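Local atomic coordinates of cellulase (Bacillus sp. BG-CS10, PDB entry 5E09), a protein that probably hydrolyses internal beta-1,4-glucosidic bonds of cellulose with a family 5 glycoside hydrolase barrel, to which an X2 module and a family 46 carbohydrate-binding module are joined. Residues T43-T49 with L316-Y321; S340-N346 with G422-F427; I249-F253 with F295-L300; F453-V458 with F486-Y490; G24-D28 with L309-G313. All coordinates share one frame. Residue numbers count along the deposited sequence, not the author numbering.

Contact 1. Residues T43-T49 with L316-Y321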
# COMPACT_ATOMS: atom_id res chain seq x y z
N THR A 43 19.17 -12.11 -0.68
CA THR A 43 19.66 -13.39 -1.15
C THR A 43 19.35 -13.55 -2.64
O THR A 43 18.44 -12.90 -3.16
CB THR A 43 19.05 -14.57 -0.37
OG1 THR A 43 17.65 -14.67 -0.66
CG2 THR A 43 19.25 -14.38 1.14
N ARG A 44 20.12 -14.40 -3.31
CA ARG A 44 19.85 -14.74 -4.70
C ARG A 44 18.44 -15.31 -4.85
O ARG A 44 17.75 -15.08 -5.85
CB ARG A 44 20.88 -15.76 -5.20
CG ARG A 44 20.75 -16.14 -6.67
CD ARG A 44 21.08 -14.96 -7.56
NE ARG A 44 21.31 -15.37 -8.94
CZ ARG A 44 20.34 -15.46 -9.86
NH1 ARG A 44 19.09 -15.17 -9.52
NH2 ARG A 44 20.63 -15.84 -11.09
N GLU A 45 18.01 -16.06 -3.83
CA GLU A 45 16.72 -16.73 -3.87
C GLU A 45 15.57 -15.75 -3.75
O GLU A 45 14.49 -16.00 -4.27
CB GLU A 45 16.65 -17.79 -2.76
CG GLU A 45 17.62 -18.94 -2.90
CD GLU A 45 19.00 -18.65 -2.32
OE1 GLU A 45 19.24 -17.51 -1.85
OE2 GLU A 45 19.86 -19.55 -2.36
N LEU A 46 15.80 -14.62 -3.08
CA LEU A 46 14.80 -13.56 -3.01
C LEU A 46 14.48 -13.03 -4.40
O LEU A 46 13.32 -12.99 -4.83
CB LEU A 46 15.27 -12.42 -2.11
CG LEU A 46 14.24 -11.32 -1.86
CD1 LEU A 46 12.99 -11.93 -1.28
CD2 LEU A 46 14.79 -10.25 -0.93
N ILE A 47 15.54 -12.63 -5.11
CA ILE A 47 15.42 -12.12 -6.47
C ILE A 47 14.79 -13.16 -7.39
O ILE A 47 13.85 -12.85 -8.15
CB ILE A 47 16.80 -11.72 -7.02
CG1 ILE A 47 17.54 -10.83 -6.02
CG2 ILE A 47 16.67 -11.03 -8.37
CD1 ILE A 47 16.79 -9.55 -5.67
N LYS A 48 15.30 -14.39 -7.32
CA LYS A 48 14.77 -15.45 -8.16
C LYS A 48 13.29 -15.69 -7.88
O LYS A 48 12.51 -15.96 -8.79
CB LYS A 48 15.56 -16.75 -7.97
CG LYS A 48 14.87 -17.98 -8.55
CD LYS A 48 15.82 -19.14 -8.76
CE LYS A 48 15.04 -20.40 -9.12
NZ LYS A 48 13.84 -20.58 -8.24
N THR A 49 12.90 -15.58 -6.61
CA THR A 49 11.51 -15.77 -6.23
C THR A 49 10.64 -14.69 -6.86
O THR A 49 9.59 -14.97 -7.43
CB THR A 49 11.32 -15.74 -4.71
OG1 THR A 49 12.17 -16.71 -4.09
CG2 THR A 49 9.87 -16.02 -4.35
N LEU A 316 5.77 -10.29 0.87
CA LEU A 316 6.51 -11.53 0.67
C LEU A 316 7.28 -11.86 1.94
O LEU A 316 8.07 -11.04 2.42
CB LEU A 316 7.48 -11.42 -0.51
CG LEU A 316 8.26 -12.70 -0.84
CD1 LEU A 316 7.37 -13.72 -1.56
CD2 LEU A 316 9.48 -12.39 -1.67
N ASN A 317 7.04 -13.03 2.51
CA ASN A 317 7.85 -13.50 3.63
C ASN A 317 9.24 -13.84 3.09
O ASN A 317 9.40 -14.81 2.34
CB ASN A 317 7.21 -14.70 4.33
CG ASN A 317 7.92 -15.08 5.62
OD1 ASN A 317 9.14 -14.96 5.74
ND2 ASN A 317 7.16 -15.56 6.59
N ARG A 318 10.23 -13.04 3.46
CA ARG A 318 11.55 -13.16 2.87
C ARG A 318 12.37 -14.27 3.50
O ARG A 318 13.47 -14.59 3.04
CB ARG A 318 12.31 -11.83 3.00
CG ARG A 318 11.59 -10.68 2.33
CD ARG A 318 12.51 -9.51 2.20
NE ARG A 318 11.84 -8.34 1.65
CZ ARG A 318 12.41 -7.15 1.54
NH1 ARG A 318 13.66 -6.99 1.95
NH2 ARG A 318 11.73 -6.13 1.03
N GLU A 319 11.84 -14.86 4.57
CA GLU A 319 12.50 -16.00 5.18
C GLU A 319 12.04 -17.29 4.52
O GLU A 319 12.85 -18.19 4.29
CB GLU A 319 12.24 -16.02 6.69
CG GLU A 319 12.84 -17.22 7.40
CD GLU A 319 12.26 -17.42 8.80
OE1 GLU A 319 11.88 -16.42 9.45
OE2 GLU A 319 12.18 -18.59 9.24
N THR A 320 10.76 -17.37 4.19
CA THR A 320 10.21 -18.57 3.56
C THR A 320 10.01 -18.43 2.05
O THR A 320 9.66 -19.40 1.37
CB THR A 320 8.86 -18.96 4.18
OG1 THR A 320 7.85 -18.02 3.81
CG2 THR A 320 8.97 -19.03 5.71
N TYR A 321 10.22 -17.22 1.54
CA TYR A 321 10.04 -16.92 0.12
C TYR A 321 8.64 -17.28 -0.39
O TYR A 321 8.48 -17.74 -1.52
CB TYR A 321 11.10 -17.63 -0.71
CG TYR A 321 12.50 -17.26 -0.27
CD1 TYR A 321 13.02 -16.01 -0.54
CD2 TYR A 321 13.29 -18.16 0.44
CE1 TYR A 321 14.29 -15.65 -0.13
CE2 TYR A 321 14.56 -17.81 0.86
CZ TYR A 321 15.05 -16.56 0.57
OH TYR A 321 16.32 -16.20 0.98
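Thr43 occupies the N-cap of helix 44-52, and its side chain works in two directions. OG1 accepts from Leu46 N at 3.0 Å, capping the first turn, and Thr43 OG1 also hydrogen-bonds Tyr321 OH at 2.6 Å. Glu45 follows with its aliphatic part: CB sits over one face of the Tyr321 ring, 4.2 Å from the centroid, a CH-pi contact. Leu46, buried, reaches three residues of the other segment. Its CB lies 3.9 Å from Tyr321 CE1, its CD1 meets Leu316 CD2 at 3.6 Å, and its CD2 rests 3.9 Å from Arg318 CD, while the guanidinium of Arg318 runs on to Gly24 O. One turn later Thr49 brings CG2 to 3.6 Å from Tyr321 O. Within 316-321, Asn317 OD1 accepts from Glu319 N and Thr320 N, an Asx turn that shapes the loop carrying Tyr321. What results is a capped helix N terminus packed on the loop after the last barrel strand, where the first and eighth beta-alpha units of a TIM barrel become neighbours.

Contact 2. Residues S340-N346 with G422-F427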
# COMPACT_ATOMS: atom_id res chain seq x y z
N SER A 340 -11.43 -9.34 -11.93
CA SER A 340 -12.01 -10.41 -11.13
C SER A 340 -13.36 -9.98 -10.59
O SER A 340 -13.57 -8.80 -10.30
CB SER A 340 -11.10 -10.80 -9.96
OG SER A 340 -9.88 -11.34 -10.42
N ALA A 341 -14.28 -10.93 -10.47
CA ALA A 341 -15.54 -10.66 -9.80
C ALA A 341 -15.26 -10.48 -8.31
O ALA A 341 -14.33 -11.07 -7.76
CB ALA A 341 -16.54 -11.77 -10.04
N THR A 342 -16.06 -9.65 -7.67
CA THR A 342 -15.96 -9.47 -6.23
C THR A 342 -17.37 -9.58 -5.67
O THR A 342 -18.30 -9.94 -6.39
CB THR A 342 -15.32 -8.11 -5.86
OG1 THR A 342 -16.14 -7.04 -6.33
CG2 THR A 342 -13.94 -7.98 -6.48
N ALA A 343 -17.53 -9.28 -4.39
CA ALA A 343 -18.85 -9.22 -3.77
C ALA A 343 -18.88 -8.08 -2.76
O ALA A 343 -17.84 -7.52 -2.42
CB ALA A 343 -19.20 -10.54 -3.11
N GLU A 344 -20.07 -7.74 -2.27
CA GLU A 344 -20.24 -6.63 -1.33
C GLU A 344 -19.45 -6.85 -0.05
O GLU A 344 -19.15 -5.90 0.68
CB GLU A 344 -21.72 -6.44 -1.00
CG GLU A 344 -22.38 -7.66 -0.39
CD GLU A 344 -23.86 -7.46 -0.11
OE1 GLU A 344 -24.29 -6.29 -0.02
OE2 GLU A 344 -24.58 -8.47 0.03
N SER A 345 -19.09 -8.10 0.22
CA SER A 345 -18.35 -8.47 1.42
C SER A 345 -17.69 -9.83 1.21
O SER A 345 -18.16 -10.63 0.40
CB SER A 345 -19.29 -8.50 2.63
OG SER A 345 -18.69 -9.18 3.72
N ASN A 346 -16.60 -10.09 1.93
CA ASN A 346 -15.98 -11.40 1.88
C ASN A 346 -16.42 -12.22 3.08
O ASN A 346 -15.89 -13.29 3.36
CB ASN A 346 -14.45 -11.30 1.83
CG ASN A 346 -13.85 -10.95 3.17
OD1 ASN A 346 -14.33 -10.07 3.87
ND2 ASN A 346 -12.79 -11.65 3.54
N GLY A 422 -10.79 -14.72 -13.94
CA GLY A 422 -10.37 -13.97 -12.76
C GLY A 422 -10.08 -14.84 -11.56
O GLY A 422 -10.12 -16.07 -11.65
N ALA A 423 -9.78 -14.21 -10.43
CA ALA A 423 -9.50 -14.95 -9.21
C ALA A 423 -10.78 -15.45 -8.56
O ALA A 423 -11.86 -14.88 -8.77
CB ALA A 423 -8.72 -14.08 -8.23
N ASP A 424 -10.66 -16.51 -7.77
CA ASP A 424 -11.76 -16.99 -6.97
C ASP A 424 -12.02 -16.04 -5.82
O ASP A 424 -11.09 -15.43 -5.29
CB ASP A 424 -11.48 -18.40 -6.44
CG ASP A 424 -11.51 -19.45 -7.54
OD1 ASP A 424 -12.11 -19.18 -8.60
OD2 ASP A 424 -10.93 -20.53 -7.33
N TRP A 425 -13.29 -15.91 -5.42
CA TRP A 425 -13.62 -15.06 -4.29
C TRP A 425 -13.93 -15.93 -3.09
O TRP A 425 -14.69 -16.89 -3.20
CB TRP A 425 -14.80 -14.14 -4.62
CG TRP A 425 -15.14 -13.17 -3.53
CD1 TRP A 425 -16.10 -13.32 -2.57
CD2 TRP A 425 -14.54 -11.89 -3.29
NE1 TRP A 425 -16.13 -12.22 -1.74
CE2 TRP A 425 -15.17 -11.33 -2.16
CE3 TRP A 425 -13.51 -11.17 -3.91
CZ2 TRP A 425 -14.82 -10.07 -1.64
CZ3 TRP A 425 -13.16 -9.92 -3.39
CH2 TRP A 425 -13.81 -9.39 -2.27
N HIS A 426 -13.35 -15.62 -1.93
CA HIS A 426 -13.51 -16.48 -0.77
C HIS A 426 -14.38 -15.87 0.31
O HIS A 426 -13.97 -14.93 0.99
CB HIS A 426 -12.15 -16.84 -0.18
CG HIS A 426 -11.24 -17.52 -1.16
ND1 HIS A 426 -10.51 -16.83 -2.10
CD2 HIS A 426 -10.98 -18.84 -1.37
CE1 HIS A 426 -9.82 -17.69 -2.83
NE2 HIS A 426 -10.09 -18.91 -2.41
N PHE A 427 -15.58 -16.41 0.48
CA PHE A 427 -16.44 -16.03 1.58
C PHE A 427 -16.05 -16.74 2.86
O PHE A 427 -15.94 -17.97 2.89
CB PHE A 427 -17.91 -16.34 1.26
CG PHE A 427 -18.45 -15.57 0.11
CD1 PHE A 427 -18.72 -14.21 0.23
CD2 PHE A 427 -18.71 -16.20 -1.10
CE1 PHE A 427 -19.23 -13.49 -0.84
CE2 PHE A 427 -19.23 -15.49 -2.17
CZ PHE A 427 -19.48 -14.13 -2.04
O HOH W 1 -12.05 -12.43 -6.90
O HOH W 2 -13.17 -13.41 -10.62
O HOH W 3 -11.92 -14.09 2.19
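Both segments belong to the X2 module, an immunoglobulin-like beta sandwich of the E-set kind: strand 342-343 edges one sheet, strand 425-432 runs in the other, and 340-346 crosses from the first toward the second. Aromatic and apolar packing dominates. Trp425 points at segment 340-346 and takes Thr342 CA over the face of its six-membered ring, 4.1 Å from the centroid, a CH-pi contact; Thr342 CG2 adds a 3.7 Å approach to Trp425 CZ3. Ala343 CB meets the edge of the neighbouring ring, 3.7 Å from Phe427 CE1. Leu290 and Lys291 of helix 286-302 touch Trp425, so this part of the sandwich abuts the catalytic barrel. Direct polar links are few. Ala423 N donates to Ser340 OG at 2.9 Å and almost linearly, beside Gly422, whose backbone angles call for glycine. Trp425 NE1 reaches Ser345 O in a weak 3.4 Å bond, and Phe427 CA makes a CA-H...O contact of 3.3 Å with Asn346 O. Waters bridge the two backbones and one side chain. Two join Ala341 to Ala423 O. Asn346 OD1 hydrogen-bonds Gln285 NE2, while a third water accepts from Asn346 ND2 at 2.9 Å and donates to His426 O at 2.5 Å.

Contact 3. Residues I249-F253 with F295-L300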
# COMPACT_ATOMS: atom_id res chain seq x y z
N ILE A 249 -9.23 7.27 -7.58
CA ILE A 249 -8.41 6.52 -8.53
C ILE A 249 -8.63 6.99 -9.99
O ILE A 249 -7.67 7.30 -10.73
CB ILE A 249 -8.70 5.01 -8.43
CG1 ILE A 249 -8.23 4.48 -7.07
CG2 ILE A 249 -8.05 4.26 -9.58
CD1 ILE A 249 -8.69 3.09 -6.75
N ILE A 250 -9.90 7.04 -10.38
CA ILE A 250 -10.26 7.41 -11.74
C ILE A 250 -9.74 8.79 -12.13
O ILE A 250 -9.10 8.94 -13.17
CB ILE A 250 -11.79 7.36 -11.94
CG1 ILE A 250 -12.26 5.91 -11.99
CG2 ILE A 250 -12.20 8.08 -13.22
CD1 ILE A 250 -13.74 5.76 -12.20
N ASP A 251 -10.01 9.79 -11.29
CA ASP A 251 -9.54 11.15 -11.55
C ASP A 251 -8.02 11.22 -11.62
O ASP A 251 -7.44 11.76 -12.59
CB ASP A 251 -10.06 12.12 -10.47
CG ASP A 251 -11.58 12.23 -10.46
OD1 ASP A 251 -12.23 11.81 -11.45
OD2 ASP A 251 -12.13 12.74 -9.46
N THR A 252 -7.37 10.67 -10.58
CA THR A 252 -5.92 10.71 -10.50
C THR A 252 -5.28 10.20 -11.79
O THR A 252 -4.48 10.90 -12.44
CB THR A 252 -5.38 9.87 -9.32
OG1 THR A 252 -5.89 10.40 -8.09
CG2 THR A 252 -3.86 9.90 -9.30
N PHE A 253 -5.64 8.99 -12.18
CA PHE A 253 -4.92 8.41 -13.30
C PHE A 253 -5.47 8.87 -14.65
O PHE A 253 -4.80 8.73 -15.67
CB PHE A 253 -4.89 6.90 -13.15
CG PHE A 253 -3.99 6.45 -12.03
CD1 PHE A 253 -2.61 6.50 -12.18
CD2 PHE A 253 -4.51 6.08 -10.80
CE1 PHE A 253 -1.77 6.13 -11.15
CE2 PHE A 253 -3.67 5.70 -9.76
CZ PHE A 253 -2.30 5.73 -9.94
N PHE A 295 -9.74 -2.99 -8.44
CA PHE A 295 -10.16 -1.78 -9.12
C PHE A 295 -8.96 -0.97 -9.65
O PHE A 295 -8.88 -0.63 -10.85
CB PHE A 295 -11.01 -0.94 -8.17
CG PHE A 295 -11.72 0.20 -8.82
CD1 PHE A 295 -12.96 0.01 -9.41
CD2 PHE A 295 -11.17 1.47 -8.81
CE1 PHE A 295 -13.63 1.07 -10.00
CE2 PHE A 295 -11.84 2.53 -9.39
CZ PHE A 295 -13.07 2.33 -9.99
N LEU A 296 -8.03 -0.68 -8.75
CA LEU A 296 -6.84 0.09 -9.08
C LEU A 296 -6.07 -0.49 -10.26
O LEU A 296 -5.76 0.22 -11.23
CB LEU A 296 -5.90 0.17 -7.86
CG LEU A 296 -4.56 0.86 -8.11
CD1 LEU A 296 -4.77 2.30 -8.58
CD2 LEU A 296 -3.67 0.82 -6.87
N ILE A 297 -5.76 -1.78 -10.20
CA ILE A 297 -4.94 -2.37 -11.26
C ILE A 297 -5.72 -2.44 -12.58
O ILE A 297 -5.14 -2.27 -13.65
CB ILE A 297 -4.40 -3.75 -10.85
CG1 ILE A 297 -3.41 -3.57 -9.70
CG2 ILE A 297 -3.70 -4.42 -12.02
CD1 ILE A 297 -2.92 -4.86 -9.08
N HIS A 298 -7.04 -2.65 -12.50
CA HIS A 298 -7.85 -2.55 -13.71
C HIS A 298 -7.65 -1.20 -14.39
O HIS A 298 -7.37 -1.13 -15.60
CB HIS A 298 -9.34 -2.75 -13.41
CG HIS A 298 -10.23 -2.39 -14.56
ND1 HIS A 298 -10.03 -2.85 -15.84
CD2 HIS A 298 -11.34 -1.61 -14.61
CE1 HIS A 298 -10.97 -2.38 -16.63
NE2 HIS A 298 -11.78 -1.62 -15.91
N HIS A 299 -7.78 -0.12 -13.63
CA HIS A 299 -7.73 1.20 -14.27
C HIS A 299 -6.30 1.59 -14.70
O HIS A 299 -6.13 2.30 -15.72
CB HIS A 299 -8.35 2.24 -13.35
CG HIS A 299 -9.85 2.20 -13.35
ND1 HIS A 299 -10.60 2.69 -14.39
CD2 HIS A 299 -10.73 1.68 -12.46
CE1 HIS A 299 -11.88 2.50 -14.14
NE2 HIS A 299 -11.99 1.88 -12.98
N LEU A 300 -5.30 1.10 -13.98
CA LEU A 300 -3.91 1.28 -14.41
C LEU A 300 -3.67 0.60 -15.74
O LEU A 300 -3.02 1.16 -16.64
CB LEU A 300 -2.92 0.73 -13.37
CG LEU A 300 -2.89 1.40 -11.99
CD1 LEU A 300 -1.87 0.73 -11.09
CD2 LEU A 300 -2.63 2.90 -12.11
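Two neighbouring helices of the TIM barrel's outer layer, 243-261 and 286-302, pack here side by side and nearly in the same direction: their short segments cross at -31° with axes 10.3 Å apart, as expected where successive beta-alpha units repeat round a barrel. Phe295 opens the second segment by turning its ring edge to the other helix, CD2 meeting Ile249 CD1 at 3.6 Å and CZ meeting Ile250 CD1 at 4.1 Å; Phe241 packs edge-to-face with the same ring. Leu296 comes next and inserts CD1 between two residues one turn apart, 3.9 Å from Ile249 CG2 and 3.8 Å from Phe253 CE2. On its inner side it touches Phe272 of strand 267-272, so helix-helix and helix-sheet packing merge. His299, a turn beyond Phe295, behaves here as a flat surface: Ile250 CG1 lies over its ring, 4.2 Å from the centroid, in a CH-pi contact. The segment finishes at Leu300, which shares Leu269 of the barrel wall with Phe253. The seam is held throughout by side-chain packing, and at this end Leu300 CD2 sits over the Phe253 ring, 3.4 Å from its centroid and 10° off the normal.

Contact 4. Residues F453-V458 with F486-Y490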
# COMPACT_ATOMS: atom_id res chain seq x y z
N PHE A 453 -15.24 -11.02 21.54
CA PHE A 453 -15.49 -10.69 20.15
C PHE A 453 -16.58 -11.58 19.54
O PHE A 453 -17.30 -11.16 18.63
CB PHE A 453 -14.20 -10.80 19.33
CG PHE A 453 -13.18 -9.74 19.67
CD1 PHE A 453 -13.37 -8.43 19.27
CD2 PHE A 453 -12.04 -10.06 20.38
CE1 PHE A 453 -12.44 -7.45 19.57
CE2 PHE A 453 -11.10 -9.09 20.69
CZ PHE A 453 -11.30 -7.79 20.29
N ASN A 454 -16.68 -12.80 20.06
CA ASN A 454 -17.74 -13.73 19.66
C ASN A 454 -17.85 -13.92 18.14
O ASN A 454 -18.94 -13.86 17.58
CB ASN A 454 -19.08 -13.25 20.21
CG ASN A 454 -19.13 -13.31 21.72
OD1 ASN A 454 -18.42 -14.10 22.34
ND2 ASN A 454 -19.98 -12.48 22.34
N GLY A 455 -16.71 -14.13 17.48
CA GLY A 455 -16.70 -14.37 16.05
C GLY A 455 -16.85 -13.13 15.19
O GLY A 455 -16.88 -13.21 13.97
N ASP A 456 -16.93 -11.96 15.83
CA ASP A 456 -17.11 -10.72 15.09
C ASP A 456 -15.78 -9.97 14.98
O ASP A 456 -14.81 -10.33 15.64
CB ASP A 456 -18.17 -9.85 15.77
CG ASP A 456 -18.96 -9.02 14.79
OD1 ASP A 456 -18.47 -8.79 13.66
OD2 ASP A 456 -20.07 -8.58 15.16
N SER A 457 -15.72 -8.93 14.15
CA SER A 457 -14.49 -8.17 13.98
C SER A 457 -14.74 -6.67 13.95
O SER A 457 -15.71 -6.20 13.35
CB SER A 457 -13.74 -8.62 12.72
OG SER A 457 -14.52 -8.48 11.55
N VAL A 458 -13.86 -5.92 14.62
CA VAL A 458 -14.00 -4.47 14.72
C VAL A 458 -13.64 -3.78 13.41
O VAL A 458 -12.53 -3.93 12.89
CB VAL A 458 -13.12 -3.89 15.84
CG1 VAL A 458 -13.31 -2.39 15.94
CG2 VAL A 458 -13.46 -4.56 17.17
N PHE A 486 -6.57 2.97 18.55
CA PHE A 486 -7.11 1.78 19.19
C PHE A 486 -6.69 0.55 18.41
O PHE A 486 -6.31 0.65 17.25
CB PHE A 486 -8.63 1.84 19.28
CG PHE A 486 -9.33 1.64 17.96
CD1 PHE A 486 -9.52 2.71 17.09
CD2 PHE A 486 -9.79 0.39 17.59
CE1 PHE A 486 -10.16 2.52 15.87
CE2 PHE A 486 -10.43 0.20 16.37
CZ PHE A 486 -10.61 1.27 15.51
N SER A 487 -6.77 -0.62 19.04
CA SER A 487 -6.35 -1.84 18.36
C SER A 487 -7.05 -3.08 18.89
O SER A 487 -6.91 -3.43 20.06
CB SER A 487 -4.83 -2.00 18.48
OG SER A 487 -4.35 -2.93 17.53
N PRO A 488 -7.83 -3.75 18.03
CA PRO A 488 -8.36 -5.07 18.39
C PRO A 488 -7.25 -6.11 18.46
O PRO A 488 -6.55 -6.32 17.46
CB PRO A 488 -9.33 -5.39 17.25
CG PRO A 488 -9.59 -4.09 16.57
CD PRO A 488 -8.37 -3.26 16.76
N VAL A 489 -7.08 -6.72 19.62
CA VAL A 489 -6.15 -7.83 19.80
C VAL A 489 -6.97 -9.10 20.06
O VAL A 489 -7.41 -9.36 21.19
CB VAL A 489 -5.17 -7.59 20.97
CG1 VAL A 489 -3.98 -8.53 20.88
CG2 VAL A 489 -4.70 -6.14 20.99
N TYR A 490 -7.19 -9.86 18.99
CA TYR A 490 -8.10 -11.00 19.02
C TYR A 490 -7.53 -12.17 19.81
O TYR A 490 -8.24 -12.83 20.57
CB TYR A 490 -8.47 -11.44 17.60
CG TYR A 490 -9.23 -10.38 16.84
CD1 TYR A 490 -10.57 -10.15 17.11
CD2 TYR A 490 -8.61 -9.60 15.88
CE1 TYR A 490 -11.28 -9.18 16.44
CE2 TYR A 490 -9.31 -8.62 15.20
CZ TYR A 490 -10.65 -8.41 15.49
OH TYR A 490 -11.35 -7.44 14.82
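Phe453 and Val458 form the apolar centre of this contact, which lies at one end of the beta-sandwich fold of the C-terminal carbohydrate-binding module. Phe453 starts a type I' turn running to Asp456, closed by Asp456 N to Phe453 O at 2.9 Å, that lies between strands 447-452 and 458-465. The Phe453 ring packs against strand 486-489, which forms one edge of the sheet, and receives the edge of Tyr490 on its face: the centroids are 4.5 Å apart with planes at 53°, and Phe453 CD2 approaches Tyr490 CD1 to 3.6 Å. Pro488 touches both hydrophobic residues, its CG 3.6 Å from Val458 CB and its CB 4.3 Å from Phe453 CZ. At the start of strand 486-489, Phe486 CE2 lies 3.9 Å from Val458 CG1. Ile495 and Phe516 from strands 494-497 and 509-516 border this cluster, against Phe453 and Val458 respectively. Moving outward, Tyr490 bridges from the apolar part to the backbone of the opposite segment. Its ring passes Asp456 O at 3.8 Å from CE1, and its hydroxyl lies 3.3 Å from Ser457 CA. Asp456 itself points away, with OD1 accepting from Ser457 N and OD2 bonded to Ser518. The polar edge is reached at the start of strand 458-465, where Val458 N donates to Tyr490 OH at 2.9 Å.

Contact 5. Residues G24-D28 with L309-G313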
# COMPACT_ATOMS: atom_id res chain seq x y z
N GLY A 24 11.66 -2.99 -0.70
CA GLY A 24 11.52 -1.95 0.30
C GLY A 24 12.16 -2.19 1.66
O GLY A 24 12.46 -3.33 2.03
N ASN A 25 12.56 -1.10 2.31
CA ASN A 25 13.24 -1.21 3.59
C ASN A 25 14.44 -2.15 3.44
O ASN A 25 14.74 -2.91 4.36
CB ASN A 25 12.29 -1.71 4.68
CG ASN A 25 11.10 -0.80 4.88
OD1 ASN A 25 10.97 0.22 4.21
ND2 ASN A 25 10.23 -1.16 5.81
N THR A 26 15.07 -2.15 2.27
CA THR A 26 16.23 -2.99 2.03
C THR A 26 17.36 -1.99 2.14
O THR A 26 17.60 -1.45 3.21
CB THR A 26 16.21 -3.60 0.62
OG1 THR A 26 15.03 -4.40 0.46
CG2 THR A 26 17.43 -4.47 0.40
N PHE A 27 18.01 -1.67 1.04
CA PHE A 27 19.10 -0.71 1.10
C PHE A 27 18.64 0.68 1.57
O PHE A 27 19.44 1.45 2.11
CB PHE A 27 19.79 -0.60 -0.26
CG PHE A 27 20.39 -1.89 -0.75
CD1 PHE A 27 21.69 -2.23 -0.43
CD2 PHE A 27 19.64 -2.76 -1.53
CE1 PHE A 27 22.24 -3.42 -0.87
CE2 PHE A 27 20.19 -3.95 -1.97
CZ PHE A 27 21.49 -4.28 -1.65
N ASP A 28 17.37 1.01 1.35
CA ASP A 28 16.85 2.32 1.67
C ASP A 28 16.77 2.56 3.18
O ASP A 28 16.53 3.68 3.61
CB ASP A 28 15.47 2.51 1.03
CG ASP A 28 14.55 1.32 1.24
OD1 ASP A 28 14.97 0.18 0.94
OD2 ASP A 28 13.41 1.53 1.70
N LEU A 309 4.68 -2.60 -6.89
CA LEU A 309 4.16 -2.74 -5.54
C LEU A 309 5.20 -2.42 -4.47
O LEU A 309 6.33 -2.89 -4.54
CB LEU A 309 3.63 -4.17 -5.34
CG LEU A 309 3.20 -4.61 -3.94
CD1 LEU A 309 1.86 -3.99 -3.57
CD2 LEU A 309 3.14 -6.13 -3.85
N TRP A 310 4.80 -1.63 -3.48
CA TRP A 310 5.69 -1.34 -2.36
C TRP A 310 5.65 -2.50 -1.36
O TRP A 310 4.60 -2.81 -0.82
CB TRP A 310 5.31 -0.03 -1.66
CG TRP A 310 6.15 0.23 -0.45
CD1 TRP A 310 5.76 0.14 0.86
CD2 TRP A 310 7.53 0.60 -0.42
NE1 TRP A 310 6.81 0.44 1.69
CE2 TRP A 310 7.92 0.72 0.92
CE3 TRP A 310 8.48 0.85 -1.42
CZ2 TRP A 310 9.21 1.08 1.31
CZ3 TRP A 310 9.77 1.20 -1.04
CH2 TRP A 310 10.12 1.31 0.32
N ASP A 311 6.81 -3.12 -1.14
CA ASP A 311 6.90 -4.26 -0.24
C ASP A 311 8.05 -4.07 0.74
O ASP A 311 9.20 -4.30 0.40
CB ASP A 311 7.10 -5.55 -1.03
CG ASP A 311 6.88 -6.82 -0.19
OD1 ASP A 311 6.98 -6.76 1.06
OD2 ASP A 311 6.61 -7.88 -0.81
N ASN A 312 7.73 -3.64 1.96
CA ASN A 312 8.75 -3.34 2.97
C ASN A 312 9.19 -4.58 3.75
O ASN A 312 9.94 -4.47 4.72
CB ASN A 312 8.25 -2.26 3.94
CG ASN A 312 7.01 -2.69 4.73
OD1 ASN A 312 6.69 -3.87 4.83
ND2 ASN A 312 6.31 -1.71 5.30
N GLY A 313 8.70 -5.74 3.32
CA GLY A 313 8.93 -6.98 4.03
C GLY A 313 7.64 -7.63 4.51
O GLY A 313 7.65 -8.78 4.96
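A glycine lies against an indole here: Gly24 CA sits over the six-membered ring of Trp310, 4.0 Å from its centroid, in a CH-pi contact. A CB on Gly24 would clash with Asp311 O, only 2.7 Å away, and would crowd Trp310 CZ2 as well. The close fit lets Gly24 N donate to Asp311 O at 3.0 Å. This bond continues the pairing of the TIM barrel's first and eighth strands, 20-23 and 306-311, at the C-terminal end of the barrel, the side on which family 5 enzymes carry their active-site cleft. Round the Trp310 ring edge come Asn25 OD1, 3.5 Å from CZ2, and Asp28 OD2, 3.6 Å from CH2. Asp28 also folds its own loop, OD2 accepting from Asn25 N and OD1 from Thr26 N. Asp311 OD1 accepts from Gly313 N at 3.0 Å in an Asx turn, while its OD2 holds Trp21 NE1. Asn25 ND2 lies 2.9 Å from Asn312 CB, a tight van der Waals contact.

In the fold
From the N terminus, contact 5 opens first, just after barrel strand 20-23, and closes 281 residues later at strand 306-311, joining the first and last strands of the barrel. Contact 1 starts at 43-49 and closes at 316-321, so the two cross; they also touch, Arg318 NH2 reaching Gly24 O and Leu316 N hydrogen-bonding Asp311 OD2. Contact 3, nested inside both loops, joins neighbouring outer helices about 7 Å from contact 5 at the nearest atoms. The remaining contacts follow in series. Contact 2 ties the two sheets of the X2 module, its centre about 19 Å from that of contact 3, and contact 4 closes a short loop within the C-terminal module.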